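Local coordinates for RNA-dependent RNA Polymerase (Bombyx mori cytoplasmic polyhedrosis virus, PDB 6TZ0), which catalyses RNA-templated RNA synthesis, making plus strands by fully conservative transcription and probably also the complementary minus strands during genome replication, at residues P774-A786 and L834-Y848. Sequence-based numbering, arbitrary orientation.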
loop_
_atom_site.group_PDB
_atom_site.type_symbol
_atom_site.label_atom_id
_atom_site.label_comp_id
_atom_site.label_asym_id
_atom_site.label_seq_id
_atom_site.Cartn_x
_atom_site.Cartn_y
_atom_site.Cartn_z
ATOM N N PRO A 774 19.531 -28.348 1.815
ATOM C CA PRO A 774 20.015 -27.101 2.433
ATOM C C PRO A 774 21.529 -26.979 2.524
ATOM O O PRO A 774 22.029 -25.861 2.716
ATOM C CB PRO A 774 19.388 -27.143 3.832
ATOM C CG PRO A 774 18.235 -28.062 3.706
ATOM C CD PRO A 774 18.659 -29.101 2.729
ATOM N N GLU A 775 22.275 -28.076 2.390
ATOM C CA GLU A 775 23.728 -28.017 2.535
ATOM C C GLU A 775 24.386 -27.348 1.329
ATOM O O GLU A 775 25.324 -26.551 1.483
ATOM C CB GLU A 775 24.273 -29.429 2.748
ATOM C CG GLU A 775 25.774 -29.502 2.938
ATOM C CD GLU A 775 26.245 -28.848 4.221
ATOM O OE1 GLU A 775 25.476 -28.828 5.208
ATOM O OE2 GLU A 775 27.386 -28.344 4.241
ATOM N N GLY A 776 23.903 -27.654 0.122
ATOM C CA GLY A 776 24.377 -26.951 -1.058
ATOM C C GLY A 776 23.999 -25.487 -1.053
ATOM O O GLY A 776 24.737 -24.645 -1.570
ATOM N N LEU A 777 22.871 -25.160 -0.435
ATOM C CA LEU A 777 22.496 -23.769 -0.234
ATOM C C LEU A 777 23.424 -23.082 0.765
ATOM O O LEU A 777 23.715 -21.887 0.626
ATOM C CB LEU A 777 21.033 -23.725 0.199
ATOM C CG LEU A 777 20.258 -22.446 0.457
ATOM C CD1 LEU A 777 18.874 -22.613 -0.086
ATOM C CD2 LEU A 777 20.156 -22.290 1.936
ATOM N N LYS A 778 23.931 -23.829 1.752
ATOM C CA LYS A 778 24.934 -23.264 2.653
ATOM C C LYS A 778 26.241 -22.991 1.918
ATOM O O LYS A 778 26.889 -21.959 2.143
ATOM C CB LYS A 778 25.174 -24.187 3.850
ATOM C CG LYS A 778 26.075 -23.560 4.915
ATOM C CD LYS A 778 26.040 -24.317 6.235
ATOM C CE LYS A 778 26.942 -25.533 6.251
ATOM N NZ LYS A 778 28.360 -25.121 6.385
ATOM N N MET A 779 26.630 -23.892 1.015
ATOM C CA MET A 779 27.840 -23.664 0.228
ATOM C C MET A 779 27.675 -22.488 -0.729
ATOM O O MET A 779 28.611 -21.702 -0.930
ATOM C CB MET A 779 28.222 -24.932 -0.532
ATOM C CG MET A 779 29.554 -24.835 -1.240
ATOM S SD MET A 779 30.089 -26.390 -1.945
ATOM C CE MET A 779 30.541 -27.259 -0.453
ATOM N N LEU A 780 26.478 -22.334 -1.299
ATOM C CA LEU A 780 26.205 -21.225 -2.206
ATOM C C LEU A 780 26.253 -19.887 -1.479
ATOM O O LEU A 780 26.811 -18.911 -1.998
ATOM C CB LEU A 780 24.846 -21.431 -2.863
ATOM C CG LEU A 780 24.405 -20.424 -3.909
ATOM C CD1 LEU A 780 25.366 -20.446 -5.067
ATOM C CD2 LEU A 780 23.027 -20.783 -4.368
ATOM N N GLY A 781 25.693 -19.827 -0.270
ATOM C CA GLY A 781 25.802 -18.617 0.526
ATOM C C GLY A 781 27.217 -18.314 0.982
ATOM O O GLY A 781 27.611 -17.143 1.052
ATOM N N PHE A 782 28.004 -19.356 1.285
ATOM C CA PHE A 782 29.412 -19.151 1.616
ATOM C C PHE A 782 30.186 -18.561 0.447
ATOM O O PHE A 782 31.005 -17.659 0.634
ATOM C CB PHE A 782 30.059 -20.462 2.055
ATOM C CG PHE A 782 31.554 -20.377 2.210
ATOM C CD1 PHE A 782 32.122 -19.692 3.268
ATOM C CD2 PHE A 782 32.390 -20.998 1.295
ATOM C CE1 PHE A 782 33.497 -19.621 3.402
ATOM C CE2 PHE A 782 33.756 -20.929 1.425
ATOM C CZ PHE A 782 34.311 -20.241 2.481
ATOM N N PHE A 783 29.929 -19.038 -0.771
ATOM C CA PHE A 783 30.671 -18.483 -1.899
ATOM C C PHE A 783 30.163 -17.113 -2.323
ATOM O O PHE A 783 30.953 -16.302 -2.822
ATOM C CB PHE A 783 30.677 -19.443 -3.078
ATOM C CG PHE A 783 31.685 -20.525 -2.938
ATOM C CD1 PHE A 783 33.028 -20.231 -3.050
ATOM C CD2 PHE A 783 31.305 -21.829 -2.706
ATOM C CE1 PHE A 783 33.973 -21.210 -2.919
ATOM C CE2 PHE A 783 32.250 -22.815 -2.583
ATOM C CZ PHE A 783 33.583 -22.500 -2.687
ATOM N N CYS A 784 28.882 -16.804 -2.115
ATOM C CA CYS A 784 28.459 -15.445 -2.437
ATOM C C CYS A 784 28.894 -14.464 -1.358
ATOM O O CYS A 784 28.904 -13.253 -1.595
ATOM C CB CYS A 784 26.949 -15.359 -2.650
ATOM S SG CYS A 784 25.966 -15.403 -1.165
ATOM N N GLY A 785 29.244 -14.955 -0.168
ATOM C CA GLY A 785 29.930 -14.099 0.782
ATOM C C GLY A 785 31.421 -14.002 0.526
ATOM O O GLY A 785 32.042 -12.978 0.820
ATOM N N ALA A 786 32.017 -15.058 -0.030
ATOM C CA ALA A 786 33.452 -15.089 -0.279
ATOM C C ALA A 786 33.860 -14.351 -1.543
ATOM O O ALA A 786 35.014 -13.923 -1.646
ATOM C CB ALA A 786 33.937 -16.535 -0.378
ATOM N N LEU A 834 38.362 -14.451 5.204
ATOM C CA LEU A 834 37.176 -15.297 5.249
ATOM C C LEU A 834 36.713 -15.584 6.668
ATOM O O LEU A 834 35.584 -16.044 6.849
ATOM C CB LEU A 834 37.411 -16.624 4.533
ATOM C CG LEU A 834 37.545 -16.624 3.022
ATOM C CD1 LEU A 834 37.714 -18.042 2.552
ATOM C CD2 LEU A 834 36.331 -16.000 2.410
ATOM N N ALA A 835 37.546 -15.323 7.677
ATOM C CA ALA A 835 37.116 -15.513 9.054
ATOM C C ALA A 835 36.102 -14.468 9.495
ATOM O O ALA A 835 35.428 -14.674 10.504
ATOM C CB ALA A 835 38.319 -15.494 9.992
ATOM N N TRP A 836 35.971 -13.365 8.754
ATOM C CA TRP A 836 34.978 -12.347 9.075
ATOM C C TRP A 836 33.557 -12.847 8.847
ATOM O O TRP A 836 32.614 -12.327 9.454
ATOM C CB TRP A 836 35.235 -11.097 8.234
ATOM C CG TRP A 836 34.326 -9.974 8.555
ATOM C CD1 TRP A 836 34.412 -9.124 9.613
ATOM C CD2 TRP A 836 33.123 -9.639 7.866
ATOM N NE1 TRP A 836 33.364 -8.241 9.595
ATOM C CE2 TRP A 836 32.552 -8.544 8.535
ATOM C CE3 TRP A 836 32.475 -10.157 6.744
ATOM C CZ2 TRP A 836 31.370 -7.950 8.112
ATOM C CZ3 TRP A 836 31.311 -9.567 6.324
ATOM C CH2 TRP A 836 30.768 -8.475 7.004
ATOM N N LEU A 837 33.383 -13.859 7.993
ATOM C CA LEU A 837 32.061 -14.410 7.720
ATOM C C LEU A 837 31.437 -15.098 8.925
ATOM O O LEU A 837 30.219 -15.267 8.960
ATOM C CB LEU A 837 32.132 -15.410 6.566
ATOM C CG LEU A 837 32.409 -14.872 5.168
ATOM C CD1 LEU A 837 32.630 -16.013 4.197
ATOM C CD2 LEU A 837 31.247 -14.029 4.721
ATOM N N PHE A 838 32.226 -15.484 9.922
ATOM C CA PHE A 838 31.724 -16.361 10.966
ATOM C C PHE A 838 31.759 -15.705 12.336
ATOM O O PHE A 838 31.804 -16.407 13.349
ATOM C CB PHE A 838 32.538 -17.652 10.970
ATOM C CG PHE A 838 32.714 -18.245 9.607
ATOM C CD1 PHE A 838 31.661 -18.850 8.952
ATOM C CD2 PHE A 838 33.947 -18.210 8.985
ATOM C CE1 PHE A 838 31.833 -19.393 7.692
ATOM C CE2 PHE A 838 34.124 -18.758 7.732
ATOM C CZ PHE A 838 33.066 -19.353 7.089
ATOM N N MET A 839 31.724 -14.385 12.397
ATOM C CA MET A 839 32.023 -13.679 13.627
ATOM C C MET A 839 30.815 -12.959 14.203
ATOM O O MET A 839 29.855 -12.663 13.486
ATOM C CB MET A 839 33.167 -12.686 13.386
ATOM C CG MET A 839 34.535 -13.341 13.340
ATOM S SD MET A 839 35.060 -13.980 14.948
ATOM C CE MET A 839 34.745 -15.740 14.822
ATOM N N PRO A 840 30.809 -12.714 15.516
ATOM C CA PRO A 840 29.807 -11.812 16.094
ATOM C C PRO A 840 29.977 -10.410 15.540
ATOM O O PRO A 840 31.084 -9.866 15.520
ATOM C CB PRO A 840 30.108 -11.864 17.595
ATOM C CG PRO A 840 30.800 -13.130 17.788
ATOM C CD PRO A 840 31.608 -13.368 16.563
ATOM N N ARG A 841 28.868 -9.853 15.047
ATOM C CA ARG A 841 28.763 -8.591 14.316
ATOM C C ARG A 841 29.561 -8.586 13.017
ATOM O O ARG A 841 29.775 -7.521 12.434
ATOM C CB ARG A 841 29.160 -7.388 15.183
ATOM C CG ARG A 841 28.249 -7.171 16.371
ATOM C CD ARG A 841 28.757 -6.058 17.260
ATOM N NE ARG A 841 28.757 -4.770 16.578
ATOM C CZ ARG A 841 27.716 -3.947 16.537
ATOM N NH1 ARG A 841 27.807 -2.792 15.893
ATOM N NH2 ARG A 841 26.582 -4.279 17.140
ATOM N N GLY A 842 29.985 -9.749 12.534
ATOM C CA GLY A 842 30.644 -9.860 11.255
ATOM C C GLY A 842 29.683 -10.408 10.230
ATOM O O GLY A 842 28.711 -9.741 9.874
ATOM N N GLY A 843 29.923 -11.623 9.759
ATOM C CA GLY A 843 29.016 -12.221 8.805
ATOM C C GLY A 843 27.902 -13.004 9.466
ATOM O O GLY A 843 26.780 -13.031 8.949
ATOM N N GLU A 844 28.215 -13.624 10.610
ATOM C CA GLU A 844 27.317 -14.503 11.370
ATOM C C GLU A 844 26.787 -15.640 10.502
ATOM O O GLU A 844 25.595 -15.949 10.491
ATOM C CB GLU A 844 26.167 -13.722 12.009
ATOM C CG GLU A 844 26.587 -12.765 13.094
ATOM C CD GLU A 844 25.415 -12.031 13.695
ATOM O OE1 GLU A 844 24.285 -12.213 13.201
ATOM O OE2 GLU A 844 25.622 -11.259 14.652
ATOM N N TYR A 845 27.687 -16.262 9.773
ATOM C CA TYR A 845 27.309 -17.311 8.853
ATOM C C TYR A 845 27.699 -18.672 9.428
ATOM O O TYR A 845 28.663 -18.762 10.193
ATOM C CB TYR A 845 27.992 -17.080 7.498
ATOM C CG TYR A 845 27.463 -17.916 6.378
ATOM C CD1 TYR A 845 26.249 -17.612 5.791
ATOM C CD2 TYR A 845 28.166 -19.009 5.912
ATOM C CE1 TYR A 845 25.748 -18.372 4.785
ATOM C CE2 TYR A 845 27.676 -19.776 4.894
ATOM C CZ TYR A 845 26.465 -19.448 4.336
ATOM O OH TYR A 845 25.956 -20.203 3.323
ATOM N N PRO A 846 26.936 -19.732 9.142
ATOM C CA PRO A 846 27.307 -21.064 9.639
ATOM C C PRO A 846 28.608 -21.574 9.040
ATOM O O PRO A 846 28.850 -21.461 7.838
ATOM C CB PRO A 846 26.121 -21.936 9.215
ATOM C CG PRO A 846 24.999 -20.999 9.119
ATOM C CD PRO A 846 25.566 -19.724 8.607
ATOM N N ALA A 847 29.438 -22.154 9.895
ATOM C CA ALA A 847 30.812 -22.482 9.555
ATOM C C ALA A 847 30.998 -23.963 9.254
ATOM O O ALA A 847 30.198 -24.812 9.645
ATOM C CB ALA A 847 31.754 -22.064 10.687
ATOM N N TYR A 848 32.076 -24.250 8.544
ATOM C CA TYR A 848 32.545 -25.600 8.259
ATOM C C TYR A 848 33.491 -26.053 9.365
ATOM O O TYR A 848 33.899 -25.239 10.195
ATOM C CB TYR A 848 33.213 -25.607 6.884
ATOM C CG TYR A 848 32.246 -25.496 5.736
ATOM C CD1 TYR A 848 31.649 -26.626 5.201
ATOM C CD2 TYR A 848 31.912 -24.260 5.202
ATOM C CE1 TYR A 848 30.761 -26.536 4.163
ATOM C CE2 TYR A 848 31.025 -24.158 4.156
ATOM C CZ TYR A 848 30.453 -25.300 3.643
ATOM O OH TYR A 848 29.565 -25.209 2.605
#
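Helix 774-786 packs against the 834-848 loop through K778 and F782 on one side and Y845 and Y848 on the other, with the loop's short 3-10 turn, 834-837, at the helix's C-terminal end. K778 does most of the polar work. Its chain leaves with CG anti to the backbone N (chi1 -172°), runs past P846 and then bends twice, which sets NZ over one face of the Y848 ring, 3.4 Å from the centroid and nearly on the ring normal: a cation-pi contact. The same ammonium forms a salt bridge with D860 and a long one, 4.0 Å from NZ to OE2, with E775. One residue before P846, Y845 sends its CB toward the helix, and its OH is placed as donor to K778 O, in the ring plane at the edge, but modelled too close for the length to be trusted. That oxygen also takes the helical N-H of F782; the hydroxyl would be a second donor. G781 has no side chain to run into this hydroxyl. F782 is the apolar hub: Y848 turns its edge to the F782 face, planes at 73°, while F782 CE1 meets F838 CZ at 3.7 Å and L837 CD1 at 3.8 Å. A786 CB rests on L834 CD2, 3.7 Å away. With helix 145-160 meeting E775, L780 and F783, this is a buried helix-loop interface built on an aromatic cluster, with a cation-pi pair at K778 and Y848.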